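Local coordinates for protein VlsE1 (Borreliella burgdorferi, PDB 1L8W) that is a variable surface lipoprotein antigen of the Lyme disease spirochaete and probably helps it evade the host immune response by antigenic switching, at residues 224-229 / 272-277; 161-166 / 314-319. One frame throughout, in Å; residues are numbered along the deposited sequence.

Contact 1. Residues 224-229 / 272-277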
# COMPACT_ATOMS: atom_id res chain seq x y z
N LEU A 224 -2.00 -2.30 6.28
CA LEU A 224 -0.94 -3.25 5.94
C LEU A 224 -1.51 -4.67 5.99
O LEU A 224 -1.32 -5.45 5.06
CB LEU A 224 0.21 -3.14 6.94
CG LEU A 224 1.66 -3.08 6.42
CD1 LEU A 224 2.60 -3.46 7.56
CD2 LEU A 224 1.85 -4.03 5.26
N SER A 225 -2.21 -4.98 7.07
CA SER A 225 -2.80 -6.30 7.26
C SER A 225 -3.80 -6.61 6.14
O SER A 225 -3.82 -7.72 5.59
CB SER A 225 -3.50 -6.37 8.62
OG SER A 225 -3.93 -7.70 8.92
N ALA A 226 -4.64 -5.64 5.80
CA ALA A 226 -5.62 -5.83 4.73
C ALA A 226 -4.93 -6.19 3.40
O ALA A 226 -5.47 -6.95 2.61
CB ALA A 226 -6.48 -4.57 4.56
N ILE A 227 -3.75 -5.63 3.16
CA ILE A 227 -3.03 -5.92 1.92
C ILE A 227 -2.41 -7.31 2.00
O ILE A 227 -2.41 -8.06 1.03
CB ILE A 227 -1.93 -4.87 1.63
CG1 ILE A 227 -2.58 -3.50 1.34
CG2 ILE A 227 -1.09 -5.32 0.44
CD1 ILE A 227 -1.58 -2.33 1.24
N VAL A 228 -1.89 -7.66 3.17
CA VAL A 228 -1.29 -8.97 3.37
C VAL A 228 -2.32 -10.08 3.11
O VAL A 228 -2.03 -11.06 2.42
CB VAL A 228 -0.75 -9.10 4.80
CG1 VAL A 228 -0.20 -10.49 5.03
CG2 VAL A 228 0.33 -8.05 5.04
N THR A 229 -3.52 -9.91 3.66
CA THR A 229 -4.60 -10.89 3.49
C THR A 229 -5.02 -10.96 2.03
O THR A 229 -5.23 -12.03 1.48
CB THR A 229 -5.84 -10.50 4.34
OG1 THR A 229 -5.47 -10.40 5.71
CG2 THR A 229 -6.95 -11.54 4.20
N ILE A 272 -11.08 -0.61 1.96
CA ILE A 272 -11.15 0.53 1.06
C ILE A 272 -9.80 1.25 1.08
O ILE A 272 -9.22 1.53 0.03
CB ILE A 272 -12.24 1.51 1.50
CG1 ILE A 272 -13.60 0.82 1.41
CG2 ILE A 272 -12.18 2.77 0.67
CD1 ILE A 272 -14.75 1.63 1.95
N ALA A 273 -9.30 1.53 2.28
CA ALA A 273 -8.01 2.20 2.45
C ALA A 273 -6.88 1.41 1.79
O ALA A 273 -5.90 1.99 1.31
CB ALA A 273 -7.73 2.40 3.93
N ALA A 274 -7.02 0.08 1.76
CA ALA A 274 -6.04 -0.80 1.13
C ALA A 274 -6.13 -0.71 -0.39
O ALA A 274 -5.11 -0.70 -1.09
CB ALA A 274 -6.24 -2.24 1.58
N ALA A 275 -7.36 -0.68 -0.91
CA ALA A 275 -7.58 -0.60 -2.36
C ALA A 275 -6.99 0.71 -2.84
O ALA A 275 -6.40 0.79 -3.92
CB ALA A 275 -9.09 -0.63 -2.67
N ILE A 276 -7.17 1.72 -2.02
CA ILE A 276 -6.69 3.06 -2.28
C ILE A 276 -5.17 3.12 -2.28
O ILE A 276 -4.57 3.63 -3.23
CB ILE A 276 -7.28 4.06 -1.25
CG1 ILE A 276 -8.77 4.25 -1.53
CG2 ILE A 276 -6.53 5.37 -1.29
CD1 ILE A 276 -9.49 5.25 -0.61
N ALA A 277 -4.53 2.60 -1.24
CA ALA A 277 -3.07 2.64 -1.16
C ALA A 277 -2.41 1.83 -2.27
O ALA A 277 -1.40 2.27 -2.83
CB ALA A 277 -2.60 2.14 0.20

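Contact 2. Residues 161-166 / 314-319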
# COMPACT_ATOMS: atom_id res chain seq x y z
N LYS A 161 2.23 -8.79 -3.05
CA LYS A 161 3.00 -9.98 -2.72
C LYS A 161 4.29 -9.59 -2.03
O LYS A 161 4.72 -10.26 -1.09
CB LYS A 161 3.30 -10.79 -3.98
CG LYS A 161 4.15 -12.02 -3.72
CD LYS A 161 4.34 -12.83 -4.99
CE LYS A 161 5.19 -14.06 -4.74
NZ LYS A 161 5.35 -14.87 -5.98
N GLY A 162 4.90 -8.50 -2.49
CA GLY A 162 6.13 -8.05 -1.87
C GLY A 162 5.85 -7.72 -0.42
O GLY A 162 6.57 -8.14 0.48
N ILE A 163 4.77 -6.97 -0.20
CA ILE A 163 4.37 -6.58 1.14
C ILE A 163 4.06 -7.81 2.00
O ILE A 163 4.44 -7.85 3.17
CB ILE A 163 3.15 -5.65 1.10
CG1 ILE A 163 3.56 -4.32 0.47
CG2 ILE A 163 2.59 -5.44 2.50
CD1 ILE A 163 2.48 -3.27 0.48
N LYS A 164 3.39 -8.80 1.43
CA LYS A 164 3.10 -10.02 2.18
C LYS A 164 4.41 -10.70 2.58
O LYS A 164 4.57 -11.14 3.72
CB LYS A 164 2.25 -10.99 1.35
CG LYS A 164 1.97 -12.31 2.08
CD LYS A 164 0.88 -13.13 1.40
CE LYS A 164 1.42 -13.96 0.25
NZ LYS A 164 2.19 -15.15 0.73
N GLU A 165 5.35 -10.78 1.64
CA GLU A 165 6.65 -11.40 1.91
C GLU A 165 7.40 -10.64 3.00
O GLU A 165 8.04 -11.24 3.87
CB GLU A 165 7.48 -11.46 0.63
CG GLU A 165 7.24 -12.72 -0.22
CD GLU A 165 7.63 -12.54 -1.68
OE1 GLU A 165 8.64 -11.86 -1.98
OE2 GLU A 165 6.93 -13.11 -2.55
N ILE A 166 7.32 -9.32 2.95
CA ILE A 166 8.00 -8.51 3.95
C ILE A 166 7.45 -8.80 5.33
O ILE A 166 8.19 -9.08 6.27
CB ILE A 166 7.83 -7.01 3.65
CG1 ILE A 166 8.70 -6.60 2.45
CG2 ILE A 166 8.18 -6.20 4.89
CD1 ILE A 166 8.50 -5.16 2.01
N GLY A 314 5.02 3.62 6.29
CA GLY A 314 5.51 3.92 7.62
C GLY A 314 5.38 2.68 8.49
O GLY A 314 6.25 2.40 9.30
N ALA A 315 4.29 1.93 8.32
CA ALA A 315 4.10 0.73 9.12
C ALA A 315 5.13 -0.34 8.73
O ALA A 315 5.62 -1.10 9.57
CB ALA A 315 2.66 0.20 8.94
N ILE A 316 5.46 -0.40 7.44
CA ILE A 316 6.45 -1.36 6.96
C ILE A 316 7.78 -1.00 7.61
O ILE A 316 8.52 -1.87 8.07
CB ILE A 316 6.57 -1.32 5.41
CG1 ILE A 316 5.31 -1.92 4.77
CG2 ILE A 316 7.81 -2.08 4.96
CD1 ILE A 316 5.32 -1.88 3.25
N THR A 317 8.05 0.30 7.67
CA THR A 317 9.27 0.79 8.29
C THR A 317 9.32 0.40 9.77
O THR A 317 10.35 -0.05 10.27
CB THR A 317 9.36 2.32 8.15
OG1 THR A 317 9.50 2.67 6.77
CG2 THR A 317 10.54 2.88 8.93
N GLY A 318 8.20 0.55 10.46
CA GLY A 318 8.15 0.19 11.87
C GLY A 318 8.32 -1.30 12.07
O GLY A 318 9.05 -1.74 12.95
N LEU A 319 7.63 -2.09 11.25
CA LEU A 319 7.69 -3.54 11.32
C LEU A 319 9.12 -4.02 11.09
O LEU A 319 9.69 -4.76 11.90
CB LEU A 319 6.78 -4.15 10.26
CG LEU A 319 6.81 -5.68 10.19
CD1 LEU A 319 6.13 -6.24 11.44
CD2 LEU A 319 6.11 -6.17 8.93

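Contact 1. Residues 224-229 / 272-277
The backbones of the helical segments 224-229 and 272-277 come nearest at Ile227 and Ala274, whose CA atoms are 6.0 Å apart. An approach this close is consistent with the alanines at the meeting point, whose single methyls let the backbones come near. The methyl groups of Ala226 and Ala274 face each other, CB to CB, at 3.8 Å, and each points from its own helix toward the other. Beside this pair Ile227 supplies the larger surface. Its CG1 lies 3.9 Å from Ala274 CB, so the single methyl of Ala274 is touched by two neighbours one after the other in sequence. The first torsion of Ile227 helps explain which branch does this: CG1 stands anti to the carbonyl carbon (chi1 -66°) and is carried toward Ala274, while CG2 is turned from it. The chain then runs on extended, taking Ile227 CD1 to 4.7 Å from Ala277 CB, a looser approach. Everything that meets here is apolar and buried. Helix 220-230 lies against helix 269-281 through the alanine pair and Ile227, while Ile227 also rests on Ala160 of helix 153-170 and Leu224 on helix 294-333. On the partner side Ile276 packs on helix 205-216, and Ala277 on Ala308 of helix 294-333.

Contact 2. Residues 161-166 / 314-319
No flat side chain takes part where Ile166 and Ile163 meet Ile316; the peptide carbonyl of Ile166 has Leu319 CD2 4.5 Å from its O, a loose approach by a methyl. Aromatic groups enter from helix 59-80, where Phe66 touches Ile166 and Tyr65 touches Ile316. The main contact is made by three isoleucines. Ile316 projects from segment 314-319 toward segment 161-166 and uses its two branches separately. Its CG2 meets CG2 of Ile166 at 4.1 Å, methyl against methyl. The longer branch serves the other partner, with Ile316 CD1 set 4.1 Å from Ile163 CG1, a methyl against the flank of a methylene. In both pairs the side chains cross at about a right angle, so they touch at restricted points instead of lying along one another. The rotamer of Ile316 sets its branches apart: CG1 is anti to the carbonyl carbon (chi1 -71°) and CG2 anti to the backbone N, letting them reach partners about one helical turn apart, Ile163 and Ile166. The short helix axes run in nearly the same direction, 26° apart, and approach to 11.6 Å, a wide spacing bridged by branched side chains from both sides. Leu224 and Ile227 of helix 220-230 pack on Ile163, while Ala124 and Val125 of helix 106-131 pack on Ile166. The polar side chains of the two segments make their bonds elsewhere: Thr317 OG1 hydrogen-bonds to Tyr65 OH, and Glu165 OE1 to Thr127 OG1. With only apolar side chains meeting, the association of helices 153-170 and 294-333 at this point probably rests on hydrophobic burial and the fit of branched side chains, without directional bonds between the two segments.

Overall arrangement
The two contacts lie with their centres 12 Å apart in the helical interior of VlsE1, both close to the centre of the chain. Along the sequence, segment 161-166 comes first, both halves of contact 1 follow, and 314-319 comes last. Contact 2 therefore joins helix 153-170 to the long helix 294-333 across a span that includes contact 1. Helix 220-230 connects them directly: Leu224 turns away from helix 269-281, and its CD1 is 3.9 Å from Ala315 CB and its CD2 4.1 Å from Ile316 CG1. The two patches thus adjoin through helix 220-230, packing together helices from distant parts of this mostly helical surface antigen.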